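Local coordinates for chromatin structure-remodeling complex subunit RSC2 (Saccharomyces cerevisiae, PDB 4BB7), which belongs to the RSC complex, which uses ATP to remodel and position nucleosomes in transcription regulation, and contributes the histone H3-binding BAH domain seen here, at residues Y82-K88 with F126-Y132; P70-H75 with P172-R176. One frame throughout, in Å; residues are numbered along the deposited sequence.

From the N terminus, the chain leaves strand 60-68 through residues 70-75, the first half of contact 2, which opens with a 3-10 turn. It reaches 82-88, at the start of strand 87-96. Strand 100-108 and helix 109-114 follow before 126-132 returns beside 82-88; contact 1 thus closes a loop of 37 residues. The chain then runs on to strand 166-172, whose end leads into 172-176 and closes the larger loop of contact 2, 96 residues long, with contact 1 within it. The two contacts also touch: Tyr132 OH probably hydrogen-bonds Val74 N (3.0 Å). Contact 1 joins the BAH sheet's two outermost strands; contact 2 joins the loops after strands 60-68 and 166-172.

Contact 1. Residues Y82-K88 with F126-Y132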
# COMPACT_ATOMS: atom_id res chain seq x y z
N TYR A 82 9.21 -30.93 -0.96
CA TYR A 82 8.08 -31.78 -0.63
C TYR A 82 6.99 -31.57 -1.66
O TYR A 82 6.96 -30.56 -2.36
CB TYR A 82 7.56 -31.47 0.77
CG TYR A 82 8.60 -31.60 1.85
CD1 TYR A 82 8.97 -32.85 2.34
CD2 TYR A 82 9.23 -30.48 2.37
CE1 TYR A 82 9.94 -32.97 3.33
CE2 TYR A 82 10.19 -30.59 3.36
CZ TYR A 82 10.54 -31.84 3.83
OH TYR A 82 11.50 -31.95 4.81
N LYS A 83 6.09 -32.54 -1.77
CA LYS A 83 4.90 -32.36 -2.58
C LYS A 83 4.05 -31.27 -1.93
O LYS A 83 3.69 -31.38 -0.75
CB LYS A 83 4.10 -33.66 -2.71
CG LYS A 83 2.81 -33.51 -3.50
CD LYS A 83 2.32 -34.85 -4.03
CE LYS A 83 3.31 -35.45 -5.02
NZ LYS A 83 2.81 -36.71 -5.63
N ASN A 84 3.75 -30.22 -2.68
CA ASN A 84 2.97 -29.10 -2.16
C ASN A 84 3.74 -28.22 -1.19
O ASN A 84 3.14 -27.60 -0.31
CB ASN A 84 1.68 -29.60 -1.51
CG ASN A 84 0.75 -30.24 -2.51
OD1 ASN A 84 0.56 -29.73 -3.62
ND2 ASN A 84 0.15 -31.36 -2.11
N GLU A 85 5.06 -28.15 -1.34
CA GLU A 85 5.87 -27.31 -0.47
C GLU A 85 5.78 -25.84 -0.87
O GLU A 85 5.74 -25.52 -2.06
CB GLU A 85 7.34 -27.75 -0.47
CG GLU A 85 8.23 -26.82 0.37
CD GLU A 85 9.67 -27.30 0.48
OE1 GLU A 85 9.96 -28.45 0.07
OE2 GLU A 85 10.51 -26.52 0.99
N VAL A 86 5.75 -24.97 0.13
CA VAL A 86 5.84 -23.53 -0.10
C VAL A 86 6.87 -22.90 0.85
O VAL A 86 7.18 -23.47 1.90
CB VAL A 86 4.48 -22.81 0.09
CG1 VAL A 86 3.42 -23.43 -0.81
CG2 VAL A 86 4.04 -22.86 1.55
N MET A 87 7.39 -21.74 0.47
CA MET A 87 8.33 -21.01 1.30
C MET A 87 7.77 -19.64 1.66
O MET A 87 7.09 -19.01 0.85
CB MET A 87 9.68 -20.84 0.59
CG MET A 87 10.58 -22.07 0.60
SD MET A 87 9.99 -23.40 -0.46
CE MET A 87 9.93 -22.58 -2.05
N LYS A 88 8.06 -19.18 2.88
CA LYS A 88 7.62 -17.86 3.34
C LYS A 88 8.54 -16.76 2.84
O LYS A 88 9.76 -16.90 2.84
CB LYS A 88 7.57 -17.82 4.87
CG LYS A 88 7.16 -16.47 5.44
CD LYS A 88 7.44 -16.39 6.93
CE LYS A 88 6.81 -15.16 7.53
NZ LYS A 88 7.28 -13.91 6.88
N PHE A 126 -0.75 -27.41 1.76
CA PHE A 126 0.66 -27.11 1.51
C PHE A 126 1.44 -27.25 2.81
O PHE A 126 0.86 -27.16 3.90
CB PHE A 126 0.83 -25.68 0.98
CG PHE A 126 -0.02 -25.35 -0.21
CD1 PHE A 126 0.35 -25.77 -1.48
CD2 PHE A 126 -1.18 -24.61 -0.07
CE1 PHE A 126 -0.43 -25.45 -2.58
CE2 PHE A 126 -1.97 -24.29 -1.17
CZ PHE A 126 -1.60 -24.72 -2.43
N VAL A 127 2.75 -27.45 2.71
CA VAL A 127 3.60 -27.49 3.89
C VAL A 127 4.77 -26.54 3.73
O VAL A 127 5.30 -26.36 2.63
CB VAL A 127 4.13 -28.92 4.18
CG1 VAL A 127 5.12 -29.35 3.11
CG2 VAL A 127 4.78 -28.97 5.56
N CYS A 128 5.16 -25.91 4.83
CA CYS A 128 6.28 -24.99 4.82
C CYS A 128 7.32 -25.37 5.87
O CYS A 128 7.00 -25.52 7.05
CB CYS A 128 5.80 -23.55 5.04
SG CYS A 128 7.12 -22.32 5.21
N GLU A 129 8.55 -25.52 5.43
CA GLU A 129 9.67 -25.74 6.34
C GLU A 129 10.61 -24.53 6.32
O GLU A 129 11.07 -24.08 7.36
CB GLU A 129 10.44 -27.00 5.96
CG GLU A 129 11.54 -27.35 6.93
CD GLU A 129 12.35 -28.54 6.48
OE1 GLU A 129 12.20 -28.95 5.31
OE2 GLU A 129 13.13 -29.08 7.29
N PHE A 130 10.87 -24.01 5.12
CA PHE A 130 11.85 -22.95 4.93
C PHE A 130 11.22 -21.59 4.63
O PHE A 130 10.17 -21.50 3.99
CB PHE A 130 12.80 -23.31 3.79
CG PHE A 130 13.52 -24.60 3.99
CD1 PHE A 130 14.73 -24.64 4.68
CD2 PHE A 130 13.00 -25.78 3.49
CE1 PHE A 130 15.39 -25.83 4.87
CE2 PHE A 130 13.67 -26.98 3.67
CZ PHE A 130 14.87 -27.00 4.37
N ARG A 131 11.87 -20.53 5.10
CA ARG A 131 11.56 -19.19 4.64
C ARG A 131 12.59 -18.81 3.57
O ARG A 131 13.70 -19.35 3.54
CB ARG A 131 11.57 -18.18 5.79
CG ARG A 131 12.81 -18.21 6.67
CD ARG A 131 12.73 -17.14 7.75
NE ARG A 131 13.85 -17.20 8.69
CZ ARG A 131 14.99 -16.53 8.55
NH1 ARG A 131 15.17 -15.74 7.49
NH2 ARG A 131 15.94 -16.64 9.46
N TYR A 132 12.20 -17.89 2.68
CA TYR A 132 13.00 -17.57 1.50
C TYR A 132 13.53 -16.14 1.52
O TYR A 132 12.77 -15.18 1.56
CB TYR A 132 12.17 -17.82 0.25
CG TYR A 132 12.84 -17.48 -1.06
CD1 TYR A 132 13.96 -18.18 -1.49
CD2 TYR A 132 12.34 -16.48 -1.89
CE1 TYR A 132 14.58 -17.88 -2.70
CE2 TYR A 132 12.95 -16.18 -3.09
CZ TYR A 132 14.07 -16.88 -3.49
OH TYR A 132 14.67 -16.58 -4.69
O HOH W 1 9.46 -24.65 2.29
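Val86 packs between Phe126 and Cys128 (CG1 to Phe126 CB 3.9 Å, CG2 to Cys128 CB 4.0 Å), while Met87 CB meets Tyr132 CB at 3.9 Å and Tyr82 CB rests 4.0 Å from Val127 CG1. The backbones run parallel in two short ladders. Val127 serves the first, its N donating to Asn84 O (3.0 Å) and its O accepting from Val86 N (2.9 Å). Lys88 serves the second, its O receiving Tyr132 N at 2.6 Å and its N weakly bonding Phe130 O (3.3 Å). Between them Glu129 is one extra residue, and a water bridges the slipped register, donating to Glu85 OE2 and Val86 O and accepting from Phe130 N. At the polar edge Tyr82 OH donates to Glu129 OE1 (3.1 Å); Glu129 OE2 is salt-bridged to Lys141. The pairing joins the chain entering strand 87-96 to strand 125-128, the BAH sheet's outermost strands, consistent with closure of an SH3-like barrel. Val86 also touches Val106 of strand 100-108, and Val127 packs against Phe109 of helix 109-114.

Contact 2. Residues P70-H75 with P172-R176; sequences PEQTVH and PSPIR
A 3-10 turn faces a type I beta turn here, and the latter is joined by an ST turn. Residues 70-72 form the 3-10 segment, closed by Thr73 N donating to Pro70 O at 2.9 Å; the chain then extends through Val74 to His75. In the partner, Ser173 to Arg176 make the type I turn, with phi/psi of -73/-15 at Pro174 and -116/20 at Ile175. The CA atoms come nearest between Glu71 and Ile175, 5.8 Å apart, and about 258 Å² is buried in all.

Apolar contact comes from Pro174 and Ile175, whose CA-to-CB bonds both point toward 70-75. Pro174 CG lies 4.0 Å from Pro70 CB. Ile175, with chi1 p and chi2 t, puts CG2 3.8 Å from Glu71 CB, and its CD1 3.8 Å from both Thr73 O and His75 CE1. His75, chi1 p and chi2 near -90°, also packs on Phe139 of strand 138-141 and on Val206.

Hydrogen bonds inside 70-75 hold the His75 ring in place: Thr73 (chi1 p) donates from OG1 to Pro70 O at 2.8 Å and accepts from His75 ND1 at 3.1 Å. The Glu71 carboxylate is salt-bridged through OE2 to Lys43. The contact joins the loop after strand 60-68 to that after strand 166-172, and its one direct hydrogen bond links His75 NE2 to Ser173 OG at 2.9 Å, the same OG that accepts Ile175 N at 3.2 Å.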
# COMPACT_ATOMS: atom_id res chain seq x y z
N PRO A 70 8.12 -23.61 -5.34
CA PRO A 70 9.49 -23.88 -5.77
C PRO A 70 9.84 -23.22 -7.11
O PRO A 70 10.87 -22.54 -7.21
CB PRO A 70 9.53 -25.40 -5.91
CG PRO A 70 8.49 -25.88 -4.94
CD PRO A 70 7.40 -24.85 -4.97
N GLU A 71 9.00 -23.41 -8.11
CA GLU A 71 9.25 -22.87 -9.44
C GLU A 71 9.40 -21.36 -9.43
O GLU A 71 9.87 -20.76 -10.40
CB GLU A 71 8.14 -23.27 -10.41
CG GLU A 71 6.76 -22.78 -10.00
CD GLU A 71 5.97 -23.80 -9.20
OE1 GLU A 71 6.59 -24.70 -8.58
OE2 GLU A 71 4.72 -23.72 -9.20
N GLN A 72 9.01 -20.74 -8.32
CA GLN A 72 9.03 -19.28 -8.22
C GLN A 72 10.27 -18.75 -7.50
O GLN A 72 10.41 -17.55 -7.31
CB GLN A 72 7.76 -18.78 -7.52
CG GLN A 72 6.49 -18.95 -8.35
CD GLN A 72 5.23 -18.69 -7.56
OE1 GLN A 72 5.17 -18.94 -6.35
NE2 GLN A 72 4.20 -18.19 -8.23
N THR A 73 11.17 -19.65 -7.11
CA THR A 73 12.37 -19.25 -6.37
C THR A 73 13.66 -19.49 -7.14
O THR A 73 13.69 -20.20 -8.15
CB THR A 73 12.47 -19.96 -5.01
OG1 THR A 73 12.44 -21.38 -5.21
CG2 THR A 73 11.33 -19.55 -4.09
N VAL A 74 14.74 -18.89 -6.64
CA VAL A 74 16.07 -19.17 -7.15
C VAL A 74 16.76 -20.14 -6.19
O VAL A 74 16.87 -19.87 -4.99
CB VAL A 74 16.90 -17.87 -7.25
CG1 VAL A 74 18.32 -18.19 -7.68
CG2 VAL A 74 16.24 -16.90 -8.23
N HIS A 75 17.20 -21.27 -6.72
CA HIS A 75 17.81 -22.31 -5.90
C HIS A 75 18.73 -23.23 -6.68
O HIS A 75 18.63 -23.35 -7.91
CB HIS A 75 16.72 -23.14 -5.23
CG HIS A 75 15.75 -23.75 -6.19
ND1 HIS A 75 14.60 -23.12 -6.60
CD2 HIS A 75 15.78 -24.94 -6.85
CE1 HIS A 75 13.95 -23.88 -7.45
NE2 HIS A 75 14.65 -25.00 -7.62
N PRO A 172 12.50 -33.69 -7.19
CA PRO A 172 13.47 -32.84 -7.89
C PRO A 172 12.81 -31.55 -8.39
O PRO A 172 11.60 -31.54 -8.67
CB PRO A 172 13.90 -33.70 -9.07
CG PRO A 172 12.73 -34.60 -9.32
CD PRO A 172 12.19 -34.91 -7.95
N SER A 173 13.60 -30.49 -8.50
CA SER A 173 13.10 -29.18 -8.89
C SER A 173 12.28 -29.23 -10.17
O SER A 173 12.66 -29.89 -11.13
CB SER A 173 14.26 -28.21 -9.07
OG SER A 173 13.80 -26.96 -9.56
N PRO A 174 11.15 -28.51 -10.18
CA PRO A 174 10.28 -28.41 -11.35
C PRO A 174 10.89 -27.54 -12.45
O PRO A 174 10.43 -27.59 -13.58
CB PRO A 174 9.02 -27.75 -10.79
CG PRO A 174 9.50 -26.94 -9.65
CD PRO A 174 10.64 -27.72 -9.04
N ILE A 175 11.92 -26.76 -12.11
CA ILE A 175 12.57 -25.90 -13.10
C ILE A 175 14.03 -26.31 -13.35
O ILE A 175 14.82 -25.52 -13.86
CB ILE A 175 12.52 -24.40 -12.72
CG1 ILE A 175 13.16 -24.15 -11.35
CG2 ILE A 175 11.08 -23.89 -12.75
CD1 ILE A 175 13.14 -22.70 -10.93
N ARG A 176 14.37 -27.54 -12.99
CA ARG A 176 15.71 -28.04 -13.25
C ARG A 176 16.04 -27.91 -14.73
O ARG A 176 17.20 -27.73 -15.10
CB ARG A 176 15.82 -29.51 -12.81
CG ARG A 176 14.72 -30.39 -13.37
CD ARG A 176 14.89 -31.84 -12.97
NE ARG A 176 13.69 -32.61 -13.25
CZ ARG A 176 13.59 -33.93 -13.11
NH1 ARG A 176 14.64 -34.63 -12.71
NH2 ARG A 176 12.45 -34.55 -13.40